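Local coordinates for teichoic acid biosynthesis protein F (Staphylococcus epidermidis, PDB 3L7I) that takes part in teichoic acid biosynthesis and, in its modelled portion, folds as two Rossmann-like domains in the manner of GT-B glycosyltransferases, at residues S484-Y488 with R697-V701; I504-G508 with Y709-L713; I507-D513 with V701-S707. All coordinates share one frame; numbering follows the deposited sequence.

Contact 1: residues S484-Y488 with R697-V701; sequences SPNRY and RFCSV
Asn486 and Tyr488, at the start of helix 487-496, meet Phe698, and Val701 lies against Pro485 and Asn486. From Asn486 outward, CB lies 3.9 Å from Arg697 O and is equally near the next carbonyl, that of Phe698. CG is closer still to Phe698 O, and at the tip ND2 donates to that same Phe698 O over 2.7 Å. The donor sits in the carbonyl plane, on a lone pair, but the acceptor is tilted out of the Asn486 amide plane and the N-H points only moderately well at it (136°). ND2 has a second acceptor in Thr446 OG1. The other branch, OD1, turns back to accept from Ser489 N, which makes Asn486 the N-cap of its helix.

Two residues on, Tyr488 meets Phe698. With Tyr488 CG roughly opposite the backbone N (chi1 159°), the ring is swung across to Phe698, which presents CE1 over the centre of the tyrosine face, 3.9 Å from Tyr488 CG. The planes stand at 88° in a T-shaped stack, centroids 5.2 Å apart, Phe698 giving the edge. Arg697 CG lies over a face of Phe698, while the extended arginine chain carries NH2 to 3.8 Å from Tyr488 CD1, an oblique approach. The tyrosine hydroxyl is bonded to Pro447 O. Val701 packs CB and CG2 against Pro485 O.

The chemistry is thus divided: the perpendicular rings give an apolar, directional fit, while the buried amide of Asn486 is gripped on both branches, ND2 by Phe698 O and Thr446 OG1 and OD1 by Ser489 N, which fixes its rotation between the two segments.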
ATOM      1  N   SER A 484     -14.004  -2.229 -47.375  1.00 62.30           N
ATOM      2  CA  SER A 484     -14.777  -1.187 -48.046  1.00 62.56           C
ATOM      3  C   SER A 484     -15.694  -1.746 -49.130  1.00 63.41           C
ATOM      4  O   SER A 484     -15.287  -2.623 -49.910  1.00 64.89           O
ATOM      5  CB  SER A 484     -13.860  -0.121 -48.646  1.00 64.08           C
ATOM      6  OG  SER A 484     -14.607   0.984 -49.125  1.00 64.31           O
ATOM      7  N   PRO A 485     -16.938  -1.239 -49.179  1.00 62.68           N
ATOM      8  CA  PRO A 485     -17.986  -1.619 -50.134  1.00 63.46           C
ATOM      9  C   PRO A 485     -17.875  -0.897 -51.486  1.00 65.59           C
ATOM     10  O   PRO A 485     -18.350  -1.430 -52.496  1.00 66.98           O
ATOM     11  CB  PRO A 485     -19.284  -1.190 -49.434  1.00 61.82           C
ATOM     12  CG  PRO A 485     -18.908  -0.816 -48.065  1.00 60.22           C
ATOM     13  CD  PRO A 485     -17.473  -0.397 -48.107  1.00 61.00           C
ATOM     14  N   ASN A 486     -17.265   0.289 -51.502  1.00 66.04           N
ATOM     15  CA  ASN A 486     -17.204   1.127 -52.706  1.00 68.19           C
ATOM     16  C   ASN A 486     -16.210   2.283 -52.567  1.00 68.82           C
ATOM     17  O   ASN A 486     -15.771   2.597 -51.468  1.00 67.37           O
ATOM     18  CB  ASN A 486     -18.599   1.667 -53.053  1.00 68.08           C
ATOM     19  CG  ASN A 486     -19.454   1.900 -51.819  1.00 65.66           C
ATOM     20  OD1 ASN A 486     -19.250   2.858 -51.068  1.00 64.86           O
ATOM     21  ND2 ASN A 486     -20.412   1.012 -51.595  1.00 64.72           N
ATOM     22  N   ARG A 487     -15.864   2.926 -53.679  1.00 71.20           N
ATOM     23  CA  ARG A 487     -14.892   4.011 -53.638  1.00 72.19           C
ATOM     24  C   ARG A 487     -15.368   5.154 -52.764  1.00 70.73           C
ATOM     25  O   ARG A 487     -14.583   5.770 -52.055  1.00 70.38           O
ATOM     26  CB  ARG A 487     -14.572   4.520 -55.037  1.00 75.30           C
ATOM     27  CG  ARG A 487     -13.381   5.447 -55.047  1.00 76.70           C
ATOM     28  CD  ARG A 487     -12.131   4.743 -54.520  1.00 76.52           C
ATOM     29  NE  ARG A 487     -11.134   4.535 -55.575  1.00 79.58           N
ATOM     30  CZ  ARG A 487     -10.817   3.359 -56.120  1.00 80.72           C
ATOM     31  NH1 ARG A 487     -11.411   2.238 -55.712  1.00 78.96           N
ATOM     32  NH2 ARG A 487      -9.889   3.306 -57.079  1.00 83.87           N
ATOM     33  N   TYR A 488     -16.664   5.425 -52.831  1.00 70.10           N
ATOM     34  CA  TYR A 488     -17.331   6.414 -51.986  1.00 68.80           C
ATOM     35  C   TYR A 488     -17.135   6.130 -50.505  1.00 66.47           C
ATOM     36  O   TYR A 488     -16.851   7.030 -49.730  1.00 66.04           O
ATOM     37  CB  TYR A 488     -18.804   6.422 -52.353  1.00 68.63           C
ATOM     38  CG  TYR A 488     -19.778   6.969 -51.338  1.00 66.94           C
ATOM     39  CD1 TYR A 488     -20.217   8.282 -51.408  1.00 67.76           C
ATOM     40  CD2 TYR A 488     -20.322   6.146 -50.359  1.00 64.84           C
ATOM     41  CE1 TYR A 488     -21.130   8.772 -50.502  1.00 66.53           C
ATOM     42  CE2 TYR A 488     -21.236   6.626 -49.452  1.00 63.62           C
ATOM     43  CZ  TYR A 488     -21.641   7.935 -49.531  1.00 64.49           C
ATOM     44  OH  TYR A 488     -22.561   8.416 -48.627  1.00 63.55           O
ATOM     45  N   ARG A 697     -22.819   2.865 -58.702  1.00 88.28           N
ATOM     46  CA  ARG A 697     -22.054   3.712 -57.797  1.00 87.39           C
ATOM     47  C   ARG A 697     -21.706   3.039 -56.464  1.00 84.09           C
ATOM     48  O   ARG A 697     -20.621   3.244 -55.935  1.00 83.81           O
ATOM     49  CB  ARG A 697     -22.791   5.031 -57.549  1.00 87.51           C
ATOM     50  CG  ARG A 697     -21.942   6.057 -56.845  1.00 87.41           C
ATOM     51  CD  ARG A 697     -22.648   7.381 -56.615  1.00 87.77           C
ATOM     52  NE  ARG A 697     -21.795   8.266 -55.816  1.00 87.45           N
ATOM     53  CZ  ARG A 697     -22.167   9.429 -55.282  1.00 87.33           C
ATOM     54  NH1 ARG A 697     -23.402   9.890 -55.445  1.00 87.51           N
ATOM     55  NH2 ARG A 697     -21.293  10.134 -54.572  1.00 87.13           N
ATOM     56  N   PHE A 698     -22.612   2.228 -55.926  1.00 81.72           N
ATOM     57  CA  PHE A 698     -22.435   1.717 -54.582  1.00 78.58           C
ATOM     58  C   PHE A 698     -22.359   0.203 -54.474  1.00 77.35           C
ATOM     59  O   PHE A 698     -21.888  -0.313 -53.462  1.00 75.20           O
ATOM     60  CB  PHE A 698     -23.549   2.235 -53.686  1.00 76.50           C
ATOM     61  CG  PHE A 698     -23.724   3.708 -53.743  1.00 77.70           C
ATOM     62  CD1 PHE A 698     -22.867   4.543 -53.060  1.00 77.48           C
ATOM     63  CD2 PHE A 698     -24.756   4.270 -54.482  1.00 79.17           C
ATOM     64  CE1 PHE A 698     -23.028   5.925 -53.122  1.00 78.77           C
ATOM     65  CE2 PHE A 698     -24.925   5.639 -54.540  1.00 80.43           C
ATOM     66  CZ  PHE A 698     -24.060   6.470 -53.860  1.00 80.26           C
ATOM     67  N   CYS A 699     -22.815  -0.522 -55.488  1.00 78.75           N
ATOM     68  CA  CYS A 699     -22.939  -1.967 -55.321  1.00 77.47           C
ATOM     69  C   CYS A 699     -22.139  -2.782 -56.316  1.00 79.66           C
ATOM     70  O   CYS A 699     -22.174  -4.014 -56.278  1.00 78.96           O
ATOM     71  CB  CYS A 699     -24.400  -2.390 -55.398  1.00 76.56           C
ATOM     72  SG  CYS A 699     -25.543  -1.157 -54.773  1.00 75.39           S
ATOM     73  N   SER A 700     -21.423  -2.096 -57.199  1.00 82.46           N
ATOM     74  CA  SER A 700     -20.736  -2.758 -58.303  1.00 85.10           C
ATOM     75  C   SER A 700     -19.595  -3.643 -57.815  1.00 84.39           C
ATOM     76  O   SER A 700     -19.206  -4.594 -58.478  1.00 85.81           O
ATOM     77  CB  SER A 700     -20.189  -1.715 -59.280  1.00 88.34           C
ATOM     78  OG  SER A 700     -19.142  -0.969 -58.681  1.00 88.18           O
ATOM     79  N   VAL A 701     -19.062  -3.320 -56.646  1.00 82.30           N
ATOM     80  CA  VAL A 701     -17.872  -3.984 -56.140  1.00 81.80           C
ATOM     81  C   VAL A 701     -18.108  -5.421 -55.704  1.00 80.05           C
ATOM     82  O   VAL A 701     -17.204  -6.231 -55.832  1.00 80.79           O
ATOM     83  CB  VAL A 701     -17.226  -3.193 -54.993  1.00 80.14           C
ATOM     84  CG1 VAL A 701     -16.105  -3.996 -54.334  1.00 79.27           C
ATOM     85  CG2 VAL A 701     -16.719  -1.845 -55.499  1.00 82.37           C
TER

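Contact 2: residues I504-G508 with Y709-L713; sequences ILEIG and YIGDL
Leu505 and Ile507 form two neighbouring bumps on one side of the chain, and Tyr709, Ile710 and Leu713 of helix 706-721 supply the surface they fit. The Leu505 bump is a single methyl, CD1. It enters a hollow walled by the edge of the tyrosine ring (CE2 at 3.8 Å from Leu505 CD1), by Ile710 CD1 at 3.9 Å from the same methyl, and, more loosely, by Leu713 CD2.

Ile507 works with both branches. Its CG1 stands between the backbone N and the carbonyl carbon (chi1 55°), which brings CD1 to the CB-CD2 side of Tyr709, 3.7 Å from its CD2, while CD1 touches Ile710 CD1 as well. The CG2 branch meanwhile rests over the ring in a CH-pi contact, 4.2 Å from the Tyr709 centroid and only 11° off the normal. The tyrosine therefore receives isoleucine on a face and leucine at an edge, with the Ile507 and Tyr709 side chains crossing at about a right angle. The Ile710 CD1 methyl wedges against both bumps. All of this is apolar packing.

Strand 504-506 is the last in order of a seven-stranded parallel sheet and pairs with strand 481-484. The axis of 709-713 makes 135° with that of strand 504-506, 11.9 Å away at the closest. Helix 706-721 also spreads inward over the sheet: Ile710 touches Ile483 and Ile440, and Leu713 touches Tyr481 and Ile440. Asp712 of the same helix is bonded to Tyr375 and Tyr380, on and just beyond helix 367-379.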
ATOM      1  N   ILE A 504      -7.225  -0.308 -46.437  1.00 67.50           N
ATOM      2  CA  ILE A 504      -8.578  -0.584 -46.872  1.00 66.55           C
ATOM      3  C   ILE A 504      -8.617  -1.701 -47.913  1.00 67.96           C
ATOM      4  O   ILE A 504      -7.854  -1.683 -48.888  1.00 70.25           O
ATOM      5  CB  ILE A 504      -9.187   0.678 -47.453  1.00 66.75           C
ATOM      6  CG1 ILE A 504      -9.398   1.692 -46.327  1.00 65.24           C
ATOM      7  CG2 ILE A 504     -10.488   0.358 -48.162  1.00 66.38           C
ATOM      8  CD1 ILE A 504      -9.509   3.125 -46.793  1.00 66.05           C
ATOM      9  N   LEU A 505      -9.487  -2.685 -47.704  1.00 66.84           N
ATOM     10  CA  LEU A 505      -9.716  -3.711 -48.721  1.00 68.25           C
ATOM     11  C   LEU A 505     -11.061  -3.457 -49.387  1.00 67.82           C
ATOM     12  O   LEU A 505     -12.113  -3.748 -48.802  1.00 66.02           O
ATOM     13  CB  LEU A 505      -9.733  -5.095 -48.094  1.00 67.69           C
ATOM     14  CG  LEU A 505      -8.596  -5.474 -47.162  1.00 67.75           C
ATOM     15  CD1 LEU A 505      -8.807  -6.876 -46.635  1.00 67.38           C
ATOM     16  CD2 LEU A 505      -7.313  -5.377 -47.929  1.00 70.29           C
ATOM     17  N   GLU A 506     -11.041  -2.894 -50.591  1.00 69.65           N
ATOM     18  CA  GLU A 506     -12.275  -2.621 -51.315  1.00 69.62           C
ATOM     19  C   GLU A 506     -12.754  -3.891 -51.940  1.00 70.50           C
ATOM     20  O   GLU A 506     -12.399  -4.185 -53.064  1.00 72.95           O
ATOM     21  CB  GLU A 506     -12.016  -1.639 -52.435  1.00 71.72           C
ATOM     22  CG  GLU A 506     -12.565  -0.266 -52.196  1.00 70.74           C
ATOM     23  CD  GLU A 506     -12.861   0.450 -53.498  1.00 72.88           C
ATOM     24  OE1 GLU A 506     -12.967  -0.221 -54.559  1.00 74.81           O
ATOM     25  OE2 GLU A 506     -12.977   1.689 -53.454  1.00 72.84           O
ATOM     26  N   ILE A 507     -13.561  -4.658 -51.230  1.00 68.76           N
ATOM     27  CA  ILE A 507     -13.920  -5.971 -51.744  1.00 69.77           C
ATOM     28  C   ILE A 507     -15.395  -6.277 -51.607  1.00 68.45           C
ATOM     29  O   ILE A 507     -15.880  -7.209 -52.227  1.00 69.55           O
ATOM     30  CB  ILE A 507     -13.127  -7.077 -51.043  1.00 69.74           C
ATOM     31  CG1 ILE A 507     -13.320  -6.981 -49.519  1.00 67.09           C
ATOM     32  CG2 ILE A 507     -11.654  -7.010 -51.433  1.00 71.78           C
ATOM     33  CD1 ILE A 507     -12.705  -8.146 -48.763  1.00 67.07           C
ATOM     34  N   GLY A 508     -16.101  -5.487 -50.792  1.00 66.31           N
ATOM     35  CA  GLY A 508     -17.530  -5.660 -50.582  1.00 65.11           C
ATOM     36  C   GLY A 508     -17.774  -6.406 -49.291  1.00 63.32           C
ATOM     37  O   GLY A 508     -16.858  -6.990 -48.722  1.00 63.31           O
ATOM     38  N   TYR A 709     -12.228 -13.808 -49.697  1.00 71.30           N
ATOM     39  CA  TYR A 709     -11.088 -12.904 -49.560  1.00 72.10           C
ATOM     40  C   TYR A 709     -10.578 -12.797 -48.112  1.00 69.75           C
ATOM     41  O   TYR A 709      -9.382 -12.999 -47.864  1.00 70.50           O
ATOM     42  CB  TYR A 709     -11.373 -11.507 -50.123  1.00 72.97           C
ATOM     43  CG  TYR A 709     -10.101 -10.731 -50.375  1.00 74.83           C
ATOM     44  CD1 TYR A 709      -9.437 -10.819 -51.593  1.00 78.08           C
ATOM     45  CD2 TYR A 709      -9.547  -9.933 -49.384  1.00 73.47           C
ATOM     46  CE1 TYR A 709      -8.270 -10.118 -51.822  1.00 79.93           C
ATOM     47  CE2 TYR A 709      -8.369  -9.228 -49.605  1.00 75.27           C
ATOM     48  CZ  TYR A 709      -7.730  -9.321 -50.824  1.00 78.50           C
ATOM     49  OH  TYR A 709      -6.549  -8.623 -51.032  1.00 80.43           O
ATOM     50  N   ILE A 710     -11.464 -12.488 -47.159  1.00 67.07           N
ATOM     51  CA  ILE A 710     -11.038 -12.455 -45.765  1.00 64.91           C
ATOM     52  C   ILE A 710     -10.546 -13.822 -45.269  1.00 64.53           C
ATOM     53  O   ILE A 710      -9.435 -13.931 -44.758  1.00 64.71           O
ATOM     54  CB  ILE A 710     -12.104 -11.886 -44.816  1.00 62.25           C
ATOM     55  CG1 ILE A 710     -12.429 -10.453 -45.215  1.00 62.75           C
ATOM     56  CG2 ILE A 710     -11.585 -11.901 -43.384  1.00 60.25           C
ATOM     57  CD1 ILE A 710     -11.200  -9.560 -45.222  1.00 63.97           C
ATOM     58  N   GLY A 711     -11.354 -14.865 -45.424  1.00 64.14           N
ATOM     59  CA  GLY A 711     -10.944 -16.180 -44.973  1.00 63.93           C
ATOM     60  C   GLY A 711      -9.579 -16.616 -45.511  1.00 66.31           C
ATOM     61  O   GLY A 711      -8.777 -17.212 -44.789  1.00 65.96           O
ATOM     62  N   ASP A 712      -9.311 -16.340 -46.785  1.00 68.89           N
ATOM     63  CA  ASP A 712      -8.032 -16.729 -47.376  1.00 71.47           C
ATOM     64  C   ASP A 712      -6.932 -15.800 -46.876  1.00 71.54           C
ATOM     65  O   ASP A 712      -5.773 -16.208 -46.758  1.00 72.73           O
ATOM     66  CB  ASP A 712      -8.080 -16.708 -48.914  1.00 74.45           C
ATOM     67  CG  ASP A 712      -8.949 -17.827 -49.505  1.00 74.95           C
ATOM     68  OD1 ASP A 712      -9.374 -18.732 -48.745  1.00 73.23           O
ATOM     69  OD2 ASP A 712      -9.211 -17.793 -50.735  1.00 77.18           O
ATOM     70  N   LEU A 713      -7.284 -14.545 -46.586  1.00 70.41           N
ATOM     71  CA  LEU A 713      -6.281 -13.598 -46.090  1.00 70.49           C
ATOM     72  C   LEU A 713      -5.770 -14.081 -44.750  1.00 68.61           C
ATOM     73  O   LEU A 713      -4.567 -14.057 -44.502  1.00 69.54           O
ATOM     74  CB  LEU A 713      -6.833 -12.180 -45.947  1.00 69.54           C
ATOM     75  CG  LEU A 713      -5.816 -11.192 -45.380  1.00 69.63           C
ATOM     76  CD1 LEU A 713      -4.817 -10.820 -46.435  1.00 72.82           C
ATOM     77  CD2 LEU A 713      -6.506  -9.965 -44.876  1.00 68.02           C
TER

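Contact 3: residues I507-D513 with V701-S707; sequences IGYPRND and VDNGKAS
Asp513 and Ser707 face each other because each turns its side chain back beside its own backbone N: Asp513 CG lies opposite the carbonyl carbon (chi1 -82°), as does Ser707 OG (chi1 -38°). The aspartate can then address the first turn of helix 706-721 with both oxygens. OD1 accepts from Ala706 N over 3.0 Å and OD2 from Ser707 N over 3.1 Å, each with its syn lone pair, the second bond being the straighter (163°). These two amide bonds fix the rotation of the carboxylate. The Ser707 hydroxyl is a further donor to OD2, from above the carboxylate plane. Lys705 occupies the N-cap position itself, but the amides of Ala706 and Ser707 at the helix start are bonded by Asp513, and the helix start would probably favour its negative charge.

Beside this grip, Ala706 CB packs on the backbone of 508-510 and meets Pro510 CD at 3.8 Å. Earlier in both segments, Asp702 OD1 lies against the CA of Gly508, where there is no side chain in the way. Its OD2 takes a weak bond from Asn512 ND2 (3.4 Å), amide and carboxylate almost perpendicular; Asp629 is another acceptor for that ND2. Val701 CG1 packs on the Ile507-Gly508 peptide, 3.6 Å from Ile507 C.

Segment 507-513 leads out of the seven-stranded sheet toward the six-stranded one, and segment 701-707 brings the chain back. Both crossings between the two Rossmann-like domains therefore run side by side and are tied together here, with the final helix returning to pack on the first of the two modelled domains, that of the seven-stranded sheet, an arrangement characteristic of the GT-B fold.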
ATOM      1  N   ILE A 507     -13.561  -4.658 -51.230  1.00 68.76           N
ATOM      2  CA  ILE A 507     -13.920  -5.971 -51.744  1.00 69.77           C
ATOM      3  C   ILE A 507     -15.395  -6.277 -51.607  1.00 68.45           C
ATOM      4  O   ILE A 507     -15.880  -7.209 -52.227  1.00 69.55           O
ATOM      5  CB  ILE A 507     -13.127  -7.077 -51.043  1.00 69.74           C
ATOM      6  CG1 ILE A 507     -13.320  -6.981 -49.519  1.00 67.09           C
ATOM      7  CG2 ILE A 507     -11.654  -7.010 -51.433  1.00 71.78           C
ATOM      8  CD1 ILE A 507     -12.705  -8.146 -48.763  1.00 67.07           C
ATOM      9  N   GLY A 508     -16.101  -5.487 -50.792  1.00 66.31           N
ATOM     10  CA  GLY A 508     -17.530  -5.660 -50.582  1.00 65.11           C
ATOM     11  C   GLY A 508     -17.774  -6.406 -49.291  1.00 63.32           C
ATOM     12  O   GLY A 508     -16.858  -6.990 -48.722  1.00 63.31           O
ATOM     13  N   TYR A 509     -19.010  -6.385 -48.814  1.00 62.00           N
ATOM     14  CA  TYR A 509     -19.339  -6.986 -47.521  1.00 60.43           C
ATOM     15  C   TYR A 509     -19.555  -8.495 -47.599  1.00 61.11           C
ATOM     16  O   TYR A 509     -20.307  -8.996 -48.441  1.00 62.12           O
ATOM     17  CB  TYR A 509     -20.556  -6.300 -46.908  1.00 58.98           C
ATOM     18  CG  TYR A 509     -20.232  -4.951 -46.354  1.00 58.11           C
ATOM     19  CD1 TYR A 509     -19.203  -4.810 -45.442  1.00 57.52           C
ATOM     20  CD2 TYR A 509     -20.942  -3.819 -46.731  1.00 58.06           C
ATOM     21  CE1 TYR A 509     -18.874  -3.591 -44.915  1.00 56.93           C
ATOM     22  CE2 TYR A 509     -20.620  -2.577 -46.203  1.00 57.48           C
ATOM     23  CZ  TYR A 509     -19.575  -2.474 -45.291  1.00 56.92           C
ATOM     24  OH  TYR A 509     -19.192  -1.273 -44.729  1.00 56.53           O
ATOM     25  N   PRO A 510     -18.871  -9.232 -46.723  1.00 60.78           N
ATOM     26  CA  PRO A 510     -19.104 -10.674 -46.700  1.00 61.54           C
ATOM     27  C   PRO A 510     -20.587 -10.978 -46.504  1.00 60.90           C
ATOM     28  O   PRO A 510     -21.098 -11.955 -47.061  1.00 62.04           O
ATOM     29  CB  PRO A 510     -18.281 -11.123 -45.488  1.00 60.90           C
ATOM     30  CG  PRO A 510     -17.131 -10.185 -45.494  1.00 60.90           C
ATOM     31  CD  PRO A 510     -17.720  -8.843 -45.896  1.00 60.22           C
ATOM     32  N   ARG A 511     -21.263 -10.131 -45.726  1.00 70.44           N
ATOM     33  CA  ARG A 511     -22.666 -10.323 -45.374  1.00 69.78           C
ATOM     34  C   ARG A 511     -23.529 -10.157 -46.603  1.00 69.65           C
ATOM     35  O   ARG A 511     -24.698 -10.559 -46.609  1.00 69.51           O
ATOM     36  CB  ARG A 511     -23.091  -9.271 -44.366  1.00 68.34           C
ATOM     37  CG  ARG A 511     -22.760  -7.885 -44.843  1.00 67.53           C
ATOM     38  CD  ARG A 511     -23.906  -6.935 -44.691  1.00 66.26           C
ATOM     39  NE  ARG A 511     -23.662  -6.032 -43.579  1.00 65.71           N
ATOM     40  CZ  ARG A 511     -23.989  -4.738 -43.579  1.00 64.96           C
ATOM     41  NH1 ARG A 511     -23.715  -3.985 -42.509  1.00 64.85           N
ATOM     42  NH2 ARG A 511     -24.582  -4.197 -44.646  1.00 64.58           N
ATOM     43  N   ASN A 512     -22.951  -9.536 -47.629  1.00 69.83           N
ATOM     44  CA  ASN A 512     -23.655  -9.271 -48.876  1.00 69.97           C
ATOM     45  C   ASN A 512     -23.493 -10.404 -49.888  1.00 71.88           C
ATOM     46  O   ASN A 512     -24.234 -10.467 -50.867  1.00 72.40           O
ATOM     47  CB  ASN A 512     -23.206  -7.936 -49.486  1.00 69.46           C
ATOM     48  CG  ASN A 512     -23.835  -6.718 -48.797  1.00 67.83           C
ATOM     49  OD1 ASN A 512     -24.780  -6.845 -48.024  1.00 67.01           O
ATOM     50  ND2 ASN A 512     -23.297  -5.525 -49.087  1.00 67.59           N
ATOM     51  N   ASP A 513     -22.544 -11.305 -49.627  1.00 73.12           N
ATOM     52  CA  ASP A 513     -22.238 -12.427 -50.520  1.00 75.32           C
ATOM     53  C   ASP A 513     -23.513 -13.094 -51.044  1.00 76.07           C
ATOM     54  O   ASP A 513     -23.718 -13.200 -52.265  1.00 77.30           O
ATOM     55  CB  ASP A 513     -21.355 -13.474 -49.817  1.00 76.55           C
ATOM     56  CG  ASP A 513     -19.851 -13.107 -49.811  1.00 76.81           C
ATOM     57  OD1 ASP A 513     -19.459 -12.102 -50.457  1.00 76.27           O
ATOM     58  OD2 ASP A 513     -19.062 -13.845 -49.155  1.00 77.73           O
ATOM     59  N   VAL A 701     -19.062  -3.320 -56.646  1.00 82.30           N
ATOM     60  CA  VAL A 701     -17.872  -3.984 -56.140  1.00 81.80           C
ATOM     61  C   VAL A 701     -18.108  -5.421 -55.704  1.00 80.05           C
ATOM     62  O   VAL A 701     -17.204  -6.231 -55.832  1.00 80.79           O
ATOM     63  CB  VAL A 701     -17.226  -3.193 -54.993  1.00 80.14           C
ATOM     64  CG1 VAL A 701     -16.105  -3.996 -54.334  1.00 79.27           C
ATOM     65  CG2 VAL A 701     -16.719  -1.845 -55.499  1.00 82.37           C
ATOM     66  N   ASP A 702     -19.307  -5.742 -55.213  1.00 78.64           N
ATOM     67  CA  ASP A 702     -19.584  -7.060 -54.610  1.00 76.18           C
ATOM     68  C   ASP A 702     -19.435  -8.296 -55.556  1.00 78.63           C
ATOM     69  O   ASP A 702     -20.245  -8.546 -56.445  1.00 81.31           O
ATOM     70  CB  ASP A 702     -20.918  -7.039 -53.821  1.00 73.82           C
ATOM     71  CG  ASP A 702     -20.751  -6.508 -52.357  1.00 70.71           C
ATOM     72  OD1 ASP A 702     -19.913  -7.070 -51.610  1.00 69.60           O
ATOM     73  OD2 ASP A 702     -21.458  -5.547 -51.941  1.00 69.77           O
ATOM     74  N   ASN A 703     -18.349  -9.038 -55.327  1.00 82.10           N
ATOM     75  CA  ASN A 703     -17.953 -10.241 -56.057  1.00 84.29           C
ATOM     76  C   ASN A 703     -18.817 -11.423 -55.713  1.00 83.29           C
ATOM     77  O   ASN A 703     -18.852 -12.412 -56.434  1.00 85.79           O
ATOM     78  CB  ASN A 703     -16.545 -10.628 -55.607  1.00 83.26           C
ATOM     79  CG  ASN A 703     -15.513 -10.472 -56.695  1.00 86.80           C
ATOM     80  OD1 ASN A 703     -15.798  -9.929 -57.760  1.00 89.95           O
ATOM     81  ND2 ASN A 703     -14.296 -10.955 -56.438  1.00 86.57           N
ATOM     82  N   GLY A 704     -19.475 -11.330 -54.565  1.00 75.16           N
ATOM     83  CA  GLY A 704     -19.982 -12.503 -53.887  1.00 73.28           C
ATOM     84  C   GLY A 704     -18.808 -13.237 -53.264  1.00 72.85           C
ATOM     85  O   GLY A 704     -18.969 -14.283 -52.658  1.00 71.52           O
ATOM     86  N   LYS A 705     -17.613 -12.678 -53.403  1.00 74.08           N
ATOM     87  CA  LYS A 705     -16.410 -13.373 -52.969  1.00 74.17           C
ATOM     88  C   LYS A 705     -15.749 -12.770 -51.706  1.00 72.12           C
ATOM     89  O   LYS A 705     -14.596 -13.030 -51.411  1.00 72.52           O
ATOM     90  CB  LYS A 705     -15.416 -13.463 -54.137  1.00 77.53           C
ATOM     91  CG  LYS A 705     -15.799 -14.518 -55.203  1.00 79.57           C
ATOM     92  CD  LYS A 705     -15.112 -14.290 -56.581  1.00 83.30           C
ATOM     93  CE  LYS A 705     -15.499 -15.364 -57.616  1.00 85.43           C
ATOM     94  NZ  LYS A 705     -15.624 -14.877 -59.053  1.00 88.67           N
ATOM     95  N   ALA A 706     -16.492 -11.985 -50.946  1.00 69.99           N
ATOM     96  CA  ALA A 706     -15.891 -11.263 -49.829  1.00 68.32           C
ATOM     97  C   ALA A 706     -15.390 -12.184 -48.700  1.00 66.52           C
ATOM     98  O   ALA A 706     -14.253 -12.062 -48.249  1.00 66.62           O
ATOM     99  CB  ALA A 706     -16.868 -10.215 -49.292  1.00 66.62           C
ATOM    100  N   SER A 707     -16.238 -13.095 -48.239  1.00 64.96           N
ATOM    101  CA  SER A 707     -15.853 -13.980 -47.151  1.00 63.30           C
ATOM    102  C   SER A 707     -14.647 -14.822 -47.556  1.00 65.09           C
ATOM    103  O   SER A 707     -13.770 -15.112 -46.737  1.00 64.37           O
ATOM    104  CB  SER A 707     -17.015 -14.870 -46.747  1.00 61.77           C
ATOM    105  OG  SER A 707     -18.221 -14.127 -46.802  1.00 60.94           O
TER

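Contacts 2 and 3 share Ile507 and Gly508 and both use helix 706-721, whereas contact 1 shares Val701 with contact 3 and involves the preceding helix, 688-698. Contact 2 is a surface contact and wholly apolar, where a helix packs across the last strands of a sheet. Contacts 1 and 3 are partly buried between the domains and mix packing with polar bonds: an amide and stacked rings in contact 1, a carboxylate on a helix start in contact 3. The first segments are joined as well, through the salt bridge between Arg487 and Glu506 and probable backbone hydrogen bonds of Ser484 with Leu505 and Gly508.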